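Local atomic coordinates of amidohydrolase (Brucella melitensis biovar Abortus, PDB entry 4F0L), a protein that probably acts as a metal-dependent deaminase of the amidohydrolase family, holding an iron(III) ion in its TIM-barrel active site. Residues Leu113-Phe122 and Ile326-Ile336; Ser392-Leu403 and Arg420-Gly430. All blocks are in the same frame, centred on the assembly; numbering follows the deposited sequence.

Interaction 1 of 2, residues Leu113-Phe122 and Ile326-Ile336; sequences LYVDMLEAGF and IGSDSNVLIGI. With FE (Fe (III) ion), chain E.
Phe122 and Ile336 form the tightest apolar part of this contact: Ile336 CG1 stands over one face of the Phe122 ring, 3.8 Å from its centroid and 20° off the normal, a CH-pi contact. Ile326 meets the same ring at its edge, CD1 lying 3.9 Å from Phe122 CE1. Further along, Ile334 presses on the end of helix 103-119, its CG2 lying 4.0 Å from Ala120 CB and close to Met117 CA, while its CD1 reaches Leu113 CD1. The Met117 chain is extended beyond CG, and its chi3 of 171° carries CE outward to 3.5 Å from Asn331 OD1. That oxygen is buried without a polar partner, whereas Asn331 ND2 is hydrogen-bonded to Ser66 OG. Gly121, at positive phi (98°), closes the helix in a Schellman motif with Phe122 N bonded back to Met117 O.

The looser side is polar and partly exposed. Asp116 OD1 merely rests beside Ile334 CB at 3.9 Å, its OD2 being hydrogen-bonded to Tyr71 OH. Water 1 bridges the segments, donating to Ala120 O and accepting from Ile336 N at 2.9 Å.

Asp329 is buried on the far side of the loop and points away from the helix; its OD1 binds the iron at 2.4 Å, with His65, His67 and His241 completing the protein ligands. The contact thus joins the C-terminal end of helix 103-119 and the start of strand 122-129 to the metal-bearing loop between strand 323-326 and helix 336-351, with strand 56-66 packed against Met117, Phe122 and Ile336.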
loop_
_atom_site.group_PDB
_atom_site.type_symbol
_atom_site.label_atom_id
_atom_site.label_comp_id
_atom_site.label_asym_id
_atom_site.label_seq_id
_atom_site.Cartn_x
_atom_site.Cartn_y
_atom_site.Cartn_z
ATOM N N LEU B 113 -16.287 -7.304 8.320
ATOM C CA LEU B 113 -15.008 -7.768 7.772
ATOM C C LEU B 113 -15.147 -8.616 6.515
ATOM O O LEU B 113 -14.440 -8.400 5.506
ATOM C CB LEU B 113 -14.277 -8.586 8.806
ATOM C CG LEU B 113 -13.041 -9.308 8.273
ATOM C CD1 LEU B 113 -12.029 -8.327 7.702
ATOM C CD2 LEU B 113 -12.421 -10.254 9.331
ATOM N N TYR B 114 -16.067 -9.569 6.564
ATOM C CA TYR B 114 -16.232 -10.461 5.421
ATOM C C TYR B 114 -16.816 -9.697 4.233
ATOM O O TYR B 114 -16.477 -9.987 3.085
ATOM C CB TYR B 114 -17.046 -11.728 5.793
ATOM C CG TYR B 114 -16.399 -12.602 6.880
ATOM C CD1 TYR B 114 -15.018 -12.596 7.103
ATOM C CD2 TYR B 114 -17.166 -13.437 7.674
ATOM C CE1 TYR B 114 -14.442 -13.368 8.099
ATOM C CE2 TYR B 114 -16.600 -14.216 8.639
ATOM C CZ TYR B 114 -15.242 -14.181 8.857
ATOM O OH TYR B 114 -14.654 -14.949 9.841
ATOM N N VAL B 115 -17.666 -8.698 4.490
ATOM C CA VAL B 115 -18.112 -7.819 3.419
ATOM C C VAL B 115 -16.923 -7.066 2.780
ATOM O O VAL B 115 -16.788 -6.980 1.550
ATOM C CB VAL B 115 -19.190 -6.845 3.907
ATOM C CG1 VAL B 115 -19.293 -5.625 2.973
ATOM C CG2 VAL B 115 -20.535 -7.566 4.078
ATOM N N ASP B 116 -16.076 -6.495 3.623
ATOM C CA ASP B 116 -14.871 -5.808 3.156
ATOM C C ASP B 116 -13.975 -6.780 2.312
ATOM O O ASP B 116 -13.502 -6.446 1.216
ATOM C CB ASP B 116 -14.131 -5.299 4.403
ATOM C CG ASP B 116 -13.486 -3.967 4.208
ATOM O OD1 ASP B 116 -12.917 -3.798 3.105
ATOM O OD2 ASP B 116 -13.487 -3.123 5.179
ATOM N N MET B 117 -13.757 -7.992 2.818
ATOM C CA MET B 117 -12.974 -9.003 2.065
ATOM C C MET B 117 -13.624 -9.310 0.721
ATOM O O MET B 117 -12.956 -9.328 -0.285
ATOM C CB MET B 117 -12.852 -10.302 2.858
ATOM C CG MET B 117 -11.900 -10.207 4.063
ATOM S SD MET B 117 -11.792 -11.796 4.901
ATOM C CE MET B 117 -10.445 -11.523 6.062
ATOM N N LEU B 118 -14.936 -9.545 0.712
ATOM C CA LEU B 118 -15.652 -9.832 -0.543
ATOM C C LEU B 118 -15.497 -8.675 -1.529
ATOM O O LEU B 118 -15.198 -8.902 -2.698
ATOM C CB LEU B 118 -17.134 -10.149 -0.297
ATOM C CG LEU B 118 -17.436 -11.576 0.175
ATOM C CD1 LEU B 118 -18.824 -11.729 0.775
ATOM C CD2 LEU B 118 -17.289 -12.555 -1.024
ATOM N N GLU B 119 -15.647 -7.447 -1.054
ATOM C CA GLU B 119 -15.475 -6.269 -1.899
ATOM C C GLU B 119 -14.028 -6.107 -2.458
ATOM O O GLU B 119 -13.820 -5.549 -3.521
ATOM C CB GLU B 119 -15.929 -5.009 -1.175
ATOM C CG GLU B 119 -17.437 -4.917 -0.943
ATOM C CD GLU B 119 -17.861 -3.568 -0.330
ATOM O OE1 GLU B 119 -16.947 -2.750 -0.026
ATOM O OE2 GLU B 119 -19.101 -3.313 -0.183
ATOM N N ALA B 120 -13.068 -6.705 -1.779
ATOM C CA ALA B 120 -11.704 -6.712 -2.223
ATOM C C ALA B 120 -11.391 -7.924 -3.145
ATOM O O ALA B 120 -10.261 -8.035 -3.619
ATOM C CB ALA B 120 -10.774 -6.723 -1.005
ATOM N N GLY B 121 -12.345 -8.837 -3.345
ATOM C CA GLY B 121 -12.148 -9.945 -4.276
ATOM C C GLY B 121 -11.717 -11.247 -3.605
ATOM O O GLY B 121 -11.249 -12.174 -4.287
ATOM N N PHE B 122 -11.788 -11.316 -2.271
ATOM C CA PHE B 122 -11.536 -12.572 -1.579
ATOM C C PHE B 122 -12.857 -13.318 -1.477
ATOM O O PHE B 122 -13.840 -12.752 -0.990
ATOM C CB PHE B 122 -11.029 -12.340 -0.154
ATOM C CG PHE B 122 -9.693 -11.685 -0.071
ATOM C CD1 PHE B 122 -8.537 -12.421 -0.221
ATOM C CD2 PHE B 122 -9.587 -10.317 0.228
ATOM C CE1 PHE B 122 -7.297 -11.824 -0.065
ATOM C CE2 PHE B 122 -8.369 -9.714 0.359
ATOM C CZ PHE B 122 -7.214 -10.467 0.211
ATOM N N ILE B 326 -2.184 -15.744 0.816
ATOM C CA ILE B 326 -2.191 -14.514 1.580
ATOM C C ILE B 326 -3.370 -14.432 2.519
ATOM O O ILE B 326 -4.482 -14.904 2.209
ATOM C CB ILE B 326 -2.193 -13.249 0.689
ATOM C CG1 ILE B 326 -3.328 -13.308 -0.355
ATOM C CG2 ILE B 326 -0.814 -13.074 0.039
ATOM C CD1 ILE B 326 -3.547 -12.002 -1.117
ATOM N N GLY B 327 -3.103 -13.834 3.680
ATOM C CA GLY B 327 -4.113 -13.572 4.671
ATOM C C GLY B 327 -4.021 -12.183 5.269
ATOM O O GLY B 327 -2.934 -11.690 5.565
ATOM N N SER B 328 -5.179 -11.573 5.493
ATOM C CA SER B 328 -5.240 -10.224 6.072
ATOM C C SER B 328 -4.888 -10.203 7.571
ATOM O O SER B 328 -4.512 -9.168 8.105
ATOM C CB SER B 328 -6.626 -9.656 5.859
ATOM O OG SER B 328 -6.887 -9.462 4.484
ATOM N N ASP B 329 -5.063 -11.339 8.234
ATOM C CA ASP B 329 -4.464 -11.607 9.567
ATOM C C ASP B 329 -5.024 -10.654 10.628
ATOM O O ASP B 329 -6.096 -10.948 11.188
ATOM C CB ASP B 329 -2.929 -11.602 9.485
ATOM C CG ASP B 329 -2.238 -12.000 10.817
ATOM O OD1 ASP B 329 -2.927 -12.381 11.791
ATOM O OD2 ASP B 329 -0.996 -11.974 10.884
ATOM N N SER B 330 -4.336 -9.545 10.904
ATOM C CA SER B 330 -4.814 -8.559 11.889
ATOM C C SER B 330 -5.976 -7.793 11.332
ATOM O O SER B 330 -6.711 -7.095 12.069
ATOM C CB SER B 330 -3.711 -7.552 12.301
ATOM O OG SER B 330 -3.384 -6.672 11.223
ATOM N N ASN B 331 -6.152 -7.905 10.016
ATOM C CA ASN B 331 -7.285 -7.232 9.341
ATOM C C ASN B 331 -7.219 -5.712 9.465
ATOM O O ASN B 331 -8.258 -4.993 9.385
ATOM C CB ASN B 331 -8.615 -7.817 9.819
ATOM C CG ASN B 331 -8.785 -9.292 9.369
ATOM O OD1 ASN B 331 -8.562 -9.597 8.229
ATOM N ND2 ASN B 331 -9.188 -10.181 10.265
ATOM N N VAL B 332 -5.994 -5.190 9.602
ATOM C CA VAL B 332 -5.784 -3.718 9.675
ATOM C C VAL B 332 -6.134 -3.033 8.348
ATOM O O VAL B 332 -6.678 -1.885 8.323
ATOM C CB VAL B 332 -4.347 -3.347 10.123
ATOM C CG1 VAL B 332 -3.249 -3.880 9.150
ATOM C CG2 VAL B 332 -4.207 -1.839 10.296
ATOM N N LEU B 333 -5.863 -3.715 7.246
ATOM C CA LEU B 333 -6.104 -3.134 5.899
ATOM C C LEU B 333 -6.354 -4.280 4.920
ATOM O O LEU B 333 -5.534 -5.200 4.836
ATOM C CB LEU B 333 -4.900 -2.265 5.410
ATOM C CG LEU B 333 -5.062 -1.534 4.022
ATOM C CD1 LEU B 333 -6.346 -0.787 3.959
ATOM C CD2 LEU B 333 -3.997 -0.497 3.743
ATOM N N ILE B 334 -7.480 -4.227 4.222
ATOM C CA ILE B 334 -7.995 -5.353 3.432
ATOM C C ILE B 334 -7.789 -5.083 1.921
ATOM O O ILE B 334 -8.339 -4.149 1.412
ATOM C CB ILE B 334 -9.518 -5.587 3.673
ATOM C CG1 ILE B 334 -9.865 -5.703 5.166
ATOM C CG2 ILE B 334 -9.982 -6.833 2.896
ATOM C CD1 ILE B 334 -9.037 -6.728 5.951
ATOM N N GLY B 335 -6.968 -5.888 1.243
ATOM C CA GLY B 335 -6.766 -5.731 -0.190
ATOM C C GLY B 335 -5.841 -6.755 -0.815
ATOM O O GLY B 335 -4.804 -7.093 -0.252
ATOM N N ILE B 336 -6.217 -7.271 -1.980
ATOM C CA ILE B 336 -5.351 -8.241 -2.681
ATOM C C ILE B 336 -4.142 -7.490 -3.197
ATOM O O ILE B 336 -3.030 -7.956 -3.054
ATOM C CB ILE B 336 -6.096 -8.939 -3.847
ATOM C CG1 ILE B 336 -7.208 -9.864 -3.313
ATOM C CG2 ILE B 336 -5.105 -9.639 -4.759
ATOM C CD1 ILE B 336 -8.089 -10.525 -4.362
HETATM FE FE FE E . -2.336 -14.442 12.945
HETATM O O HOH W 1 -8.400 -6.225 -3.549
HETATM O O HOH W 2 -0.363 -13.557 12.717
HETATM O O HOH W 3 -1.943 -13.125 14.759
#

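Interaction 2 of 2, residues Ser392-Leu403 and Arg420-Gly430; sequences SADFVSLDVERL and RAHVCDVWVRG
Phe395 and Trp427 form an antiparallel hydrogen-bonded pair, Trp427 N to Phe395 O being 2.9 Å and nearly straight (173°), and a classic beta bulge follows, where Cys424 and Asp425 both face Ser397. The serine O accepts from Cys424 N at 2.7 Å and its OG from Asp425 N at 3.0 Å. With chi1 at 71°, OG sits between its own N and carbonyl carbon, where it is also hydrogen-bonded to Gln54 OE1.

On one face the Phe395 ring lies obliquely over Trp427, planes 41° apart, with CD1 3.4 Å from Trp427 CE3. The other face carries Val396 and Val426, a non-hydrogen-bonded pair, and Val396 CG1 also packs on Val423 CG1 at 4.0 Å. At one end Asp394 OD1 is held from opposite faces of its carboxylate by Ser392 OG and Arg429 N, the latter at 2.8 Å. At the other, Arg420 CD lies over one face of the Arg402 guanidinium, 3.5 Å from NH1, and Arg402 NH1 is 3.6 Å from Arg420 NE. This approach of like charges is probably eased by the second subunit, whose Glu446 forms a salt bridge with Arg402 and whose Tyr71 accepts from Arg420 NH2 through its carbonyl O and makes a cation-pi contact.

Helix 408-417 connects the two strands and packs on Leu398 and Ala421; in the mixed sheet strand 395-399 borders strand 56-66 and strand 422-428 borders strand 431-435.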
loop_
_atom_site.group_PDB
_atom_site.type_symbol
_atom_site.label_atom_id
_atom_site.label_comp_id
_atom_site.label_asym_id
_atom_site.label_seq_id
_atom_site.Cartn_x
_atom_site.Cartn_y
_atom_site.Cartn_z
ATOM N N SER B 392 -16.108 -24.719 -7.363
ATOM C CA SER B 392 -17.137 -23.765 -6.905
ATOM C C SER B 392 -17.125 -22.569 -7.848
ATOM O O SER B 392 -16.039 -22.182 -8.308
ATOM C CB SER B 392 -16.885 -23.299 -5.475
ATOM O OG SER B 392 -18.049 -22.620 -4.985
ATOM N N ALA B 393 -18.308 -22.005 -8.147
ATOM C CA ALA B 393 -18.376 -20.818 -9.015
ATOM C C ALA B 393 -18.010 -19.565 -8.215
ATOM O O ALA B 393 -18.862 -18.755 -7.879
ATOM C CB ALA B 393 -19.746 -20.697 -9.722
ATOM N N ASP B 394 -16.715 -19.436 -7.950
ATOM C CA ASP B 394 -16.134 -18.359 -7.165
ATOM C C ASP B 394 -15.166 -17.573 -8.063
ATOM O O ASP B 394 -14.099 -18.078 -8.437
ATOM C CB ASP B 394 -15.329 -18.916 -5.977
ATOM C CG ASP B 394 -16.146 -19.762 -5.017
ATOM O OD1 ASP B 394 -17.357 -20.002 -5.218
ATOM O OD2 ASP B 394 -15.556 -20.215 -4.018
ATOM N N PHE B 395 -15.502 -16.332 -8.399
ATOM C CA PHE B 395 -14.631 -15.571 -9.257
ATOM C C PHE B 395 -14.984 -14.100 -9.183
ATOM O O PHE B 395 -15.954 -13.716 -8.487
ATOM C CB PHE B 395 -14.632 -16.119 -10.700
ATOM C CG PHE B 395 -15.991 -16.414 -11.240
ATOM C CD1 PHE B 395 -16.806 -15.396 -11.673
ATOM C CD2 PHE B 395 -16.475 -17.722 -11.272
ATOM C CE1 PHE B 395 -18.071 -15.667 -12.169
ATOM C CE2 PHE B 395 -17.726 -17.983 -11.771
ATOM C CZ PHE B 395 -18.528 -16.961 -12.213
ATOM N N VAL B 396 -14.144 -13.289 -9.839
ATOM C CA VAL B 396 -14.104 -11.836 -9.675
ATOM C C VAL B 396 -13.968 -11.154 -11.059
ATOM O O VAL B 396 -13.177 -11.611 -11.900
ATOM C CB VAL B 396 -12.884 -11.431 -8.789
ATOM C CG1 VAL B 396 -12.746 -9.914 -8.619
ATOM C CG2 VAL B 396 -12.934 -12.116 -7.407
ATOM N N SER B 397 -14.756 -10.084 -11.320
ATOM C CA SER B 397 -14.503 -9.273 -12.507
ATOM C C SER B 397 -13.825 -7.967 -12.094
ATOM O O SER B 397 -14.070 -7.441 -11.005
ATOM C CB SER B 397 -15.751 -9.011 -13.310
ATOM O OG SER B 397 -16.621 -8.106 -12.644
ATOM N N LEU B 398 -12.935 -7.484 -12.956
ATOM C CA LEU B 398 -12.174 -6.312 -12.670
ATOM C C LEU B 398 -12.683 -5.141 -13.500
ATOM O O LEU B 398 -12.961 -5.302 -14.688
ATOM C CB LEU B 398 -10.685 -6.556 -12.942
ATOM C CG LEU B 398 -10.021 -7.619 -12.056
ATOM C CD1 LEU B 398 -8.622 -7.907 -12.562
ATOM C CD2 LEU B 398 -9.955 -7.226 -10.566
ATOM N N ASP B 399 -12.754 -3.961 -12.880
ATOM C CA ASP B 399 -13.068 -2.728 -13.601
ATOM C C ASP B 399 -11.799 -2.306 -14.338
ATOM O O ASP B 399 -10.801 -1.942 -13.702
ATOM C CB ASP B 399 -13.527 -1.648 -12.615
ATOM C CG ASP B 399 -13.845 -0.313 -13.288
ATOM O OD1 ASP B 399 -13.271 0.028 -14.313
ATOM O OD2 ASP B 399 -14.726 0.389 -12.799
ATOM N N VAL B 400 -11.853 -2.355 -15.670
ATOM C CA VAL B 400 -10.725 -1.995 -16.535
ATOM C C VAL B 400 -11.019 -0.744 -17.369
ATOM O O VAL B 400 -10.449 -0.543 -18.446
ATOM C CB VAL B 400 -10.322 -3.168 -17.459
ATOM C CG1 VAL B 400 -9.713 -4.292 -16.629
ATOM C CG2 VAL B 400 -11.499 -3.612 -18.327
ATOM N N GLU B 401 -11.859 0.115 -16.821
ATOM C CA GLU B 401 -12.206 1.379 -17.447
ATOM C C GLU B 401 -10.951 2.207 -17.760
ATOM O O GLU B 401 -10.857 2.814 -18.824
ATOM C CB GLU B 401 -13.170 2.110 -16.510
ATOM C CG GLU B 401 -13.846 3.357 -17.047
ATOM C CD GLU B 401 -15.012 3.777 -16.150
ATOM O OE1 GLU B 401 -14.817 4.718 -15.348
ATOM O OE2 GLU B 401 -16.087 3.128 -16.203
ATOM N N ARG B 402 -9.962 2.174 -16.867
ATOM C CA ARG B 402 -8.700 2.875 -17.112
ATOM C C ARG B 402 -7.629 2.035 -17.838
ATOM O O ARG B 402 -6.492 2.526 -18.042
ATOM C CB ARG B 402 -8.099 3.401 -15.801
ATOM C CG ARG B 402 -9.025 4.316 -14.978
ATOM C CD ARG B 402 -8.219 5.212 -14.044
ATOM N NE ARG B 402 -7.327 6.102 -14.783
ATOM C CZ ARG B 402 -6.267 6.734 -14.289
ATOM N NH1 ARG B 402 -5.886 6.570 -13.009
ATOM N NH2 ARG B 402 -5.554 7.534 -15.089
ATOM N N LEU B 403 -7.959 0.792 -18.202
ATOM C CA LEU B 403 -7.036 -0.075 -18.929
ATOM C C LEU B 403 -7.744 -0.702 -20.126
ATOM O O LEU B 403 -7.780 -1.939 -20.223
ATOM C CB LEU B 403 -6.534 -1.187 -17.987
ATOM C CG LEU B 403 -5.665 -0.788 -16.797
ATOM C CD1 LEU B 403 -5.606 -1.865 -15.748
ATOM C CD2 LEU B 403 -4.268 -0.484 -17.284
ATOM N N ARG B 420 -4.644 1.030 -11.132
ATOM C CA ARG B 420 -5.351 1.368 -12.374
ATOM C C ARG B 420 -6.572 0.454 -12.694
ATOM O O ARG B 420 -7.212 0.623 -13.725
ATOM C CB ARG B 420 -4.345 1.321 -13.540
ATOM C CG ARG B 420 -3.330 2.474 -13.559
ATOM C CD ARG B 420 -3.881 3.836 -13.937
ATOM N NE ARG B 420 -2.825 4.848 -13.779
ATOM C CZ ARG B 420 -1.939 5.197 -14.710
ATOM N NH1 ARG B 420 -2.021 4.699 -15.930
ATOM N NH2 ARG B 420 -0.998 6.096 -14.435
ATOM N N ALA B 421 -6.842 -0.539 -11.847
ATOM C CA ALA B 421 -8.075 -1.322 -11.893
ATOM C C ALA B 421 -8.513 -1.556 -10.479
ATOM O O ALA B 421 -7.697 -1.404 -9.566
ATOM C CB ALA B 421 -7.872 -2.657 -12.590
ATOM N N HIS B 422 -9.777 -1.985 -10.339
ATOM C CA HIS B 422 -10.411 -2.311 -9.086
ATOM C C HIS B 422 -11.393 -3.467 -9.265
ATOM O O HIS B 422 -11.846 -3.764 -10.363
ATOM C CB HIS B 422 -11.137 -1.083 -8.531
ATOM C CG HIS B 422 -10.257 0.137 -8.422
ATOM N ND1 HIS B 422 -10.137 1.052 -9.420
ATOM C CD2 HIS B 422 -9.397 0.556 -7.395
ATOM C CE1 HIS B 422 -9.252 2.005 -9.047
ATOM N NE2 HIS B 422 -8.800 1.694 -7.804
ATOM N N VAL B 423 -11.736 -4.121 -8.166
ATOM C CA VAL B 423 -12.783 -5.186 -8.154
ATOM C C VAL B 423 -14.162 -4.625 -8.553
ATOM O O VAL B 423 -14.588 -3.572 -8.057
ATOM C CB VAL B 423 -12.842 -5.852 -6.770
ATOM C CG1 VAL B 423 -14.078 -6.754 -6.618
ATOM C CG2 VAL B 423 -11.558 -6.614 -6.503
ATOM N N CYS B 424 -14.813 -5.289 -9.496
ATOM C CA CYS B 424 -16.151 -4.903 -9.939
ATOM C C CYS B 424 -17.216 -5.847 -9.327
ATOM O O CYS B 424 -17.791 -5.551 -8.290
ATOM C CB CYS B 424 -16.217 -4.858 -11.460
ATOM S SG CYS B 424 -17.694 -4.008 -12.065
ATOM N N ASP B 425 -17.417 -7.019 -9.937
ATOM C CA ASP B 425 -18.346 -8.018 -9.408
ATOM C C ASP B 425 -17.616 -9.181 -8.762
ATOM O O ASP B 425 -16.491 -9.520 -9.137
ATOM C CB ASP B 425 -19.269 -8.525 -10.524
ATOM C CG ASP B 425 -20.154 -7.427 -11.094
ATOM O OD1 ASP B 425 -20.214 -6.317 -10.539
ATOM O OD2 ASP B 425 -20.829 -7.670 -12.129
ATOM N N VAL B 426 -18.274 -9.822 -7.807
ATOM C CA VAL B 426 -17.700 -10.959 -7.144
ATOM C C VAL B 426 -18.803 -11.982 -6.909
ATOM O O VAL B 426 -19.860 -11.635 -6.388
ATOM C CB VAL B 426 -17.081 -10.561 -5.784
ATOM C CG1 VAL B 426 -16.494 -11.792 -5.107
ATOM C CG2 VAL B 426 -16.045 -9.412 -5.924
ATOM N N TRP B 427 -18.550 -13.223 -7.325
ATOM C CA TRP B 427 -19.451 -14.335 -7.127
ATOM C C TRP B 427 -18.859 -15.341 -6.199
ATOM O O TRP B 427 -17.672 -15.695 -6.315
ATOM C CB TRP B 427 -19.674 -15.043 -8.412
ATOM C CG TRP B 427 -20.363 -14.272 -9.526
ATOM C CD1 TRP B 427 -21.672 -14.366 -9.935
ATOM C CD2 TRP B 427 -19.756 -13.286 -10.417
ATOM N NE1 TRP B 427 -21.923 -13.538 -11.000
ATOM C CE2 TRP B 427 -20.803 -12.865 -11.337
ATOM C CE3 TRP B 427 -18.490 -12.718 -10.526
ATOM C CZ2 TRP B 427 -20.574 -11.906 -12.318
ATOM C CZ3 TRP B 427 -18.256 -11.817 -11.556
ATOM C CH2 TRP B 427 -19.280 -11.404 -12.419
ATOM N N VAL B 428 -19.695 -15.868 -5.303
ATOM C CA VAL B 428 -19.345 -17.020 -4.465
ATOM C C VAL B 428 -20.469 -18.068 -4.582
ATOM O O VAL B 428 -21.647 -17.761 -4.367
ATOM C CB VAL B 428 -19.125 -16.601 -2.994
ATOM C CG1 VAL B 428 -18.948 -17.831 -2.104
ATOM C CG2 VAL B 428 -17.902 -15.659 -2.881
ATOM N N ARG B 429 -20.098 -19.287 -4.946
ATOM C CA ARG B 429 -21.052 -20.363 -5.220
ATOM C C ARG B 429 -22.095 -19.876 -6.194
ATOM O O ARG B 429 -23.280 -20.174 -6.055
ATOM C CB ARG B 429 -21.690 -20.945 -3.948
ATOM C CG ARG B 429 -20.662 -21.446 -2.927
ATOM C CD ARG B 429 -21.299 -22.245 -1.792
ATOM N NE ARG B 429 -22.267 -21.457 -1.064
ATOM C CZ ARG B 429 -21.959 -20.541 -0.150
ATOM N NH1 ARG B 429 -20.680 -20.306 0.194
ATOM N NH2 ARG B 429 -22.934 -19.845 0.448
ATOM N N GLY B 430 -21.630 -19.154 -7.222
ATOM C CA GLY B 430 -22.496 -18.675 -8.248
ATOM C C GLY B 430 -23.392 -17.508 -7.851
ATOM O O GLY B 430 -24.139 -17.027 -8.695
HETATM O O HOH W 4 -9.760 0.612 -14.499
HETATM O O HOH W 5 -3.983 3.235 -17.316
HETATM O O HOH W 6 -3.175 6.108 -11.079
#

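The two contacts adjoin, their centres about 15 Å apart: Glu119 O lies 3.3 Å from Val423 CG1, and Gly121 O lies 3.5 Å from Val396 CG2, so the end of helix 103-119 and the turn after it rest on the valines of the strand pair. Interaction 1 is the deeper, its centre about 8 Å from the centre of the chain against about 19 Å for that of interaction 2, and includes the metal ligand Asp329. Their chemistry differs accordingly: side-chain packing with one water bridge in the first; direct backbone bonds, supplemented by bridging waters at its arginine end, in the second. Strand 56-66 borders both, and both reach the second subunit, most strongly through the arginines of interaction 2.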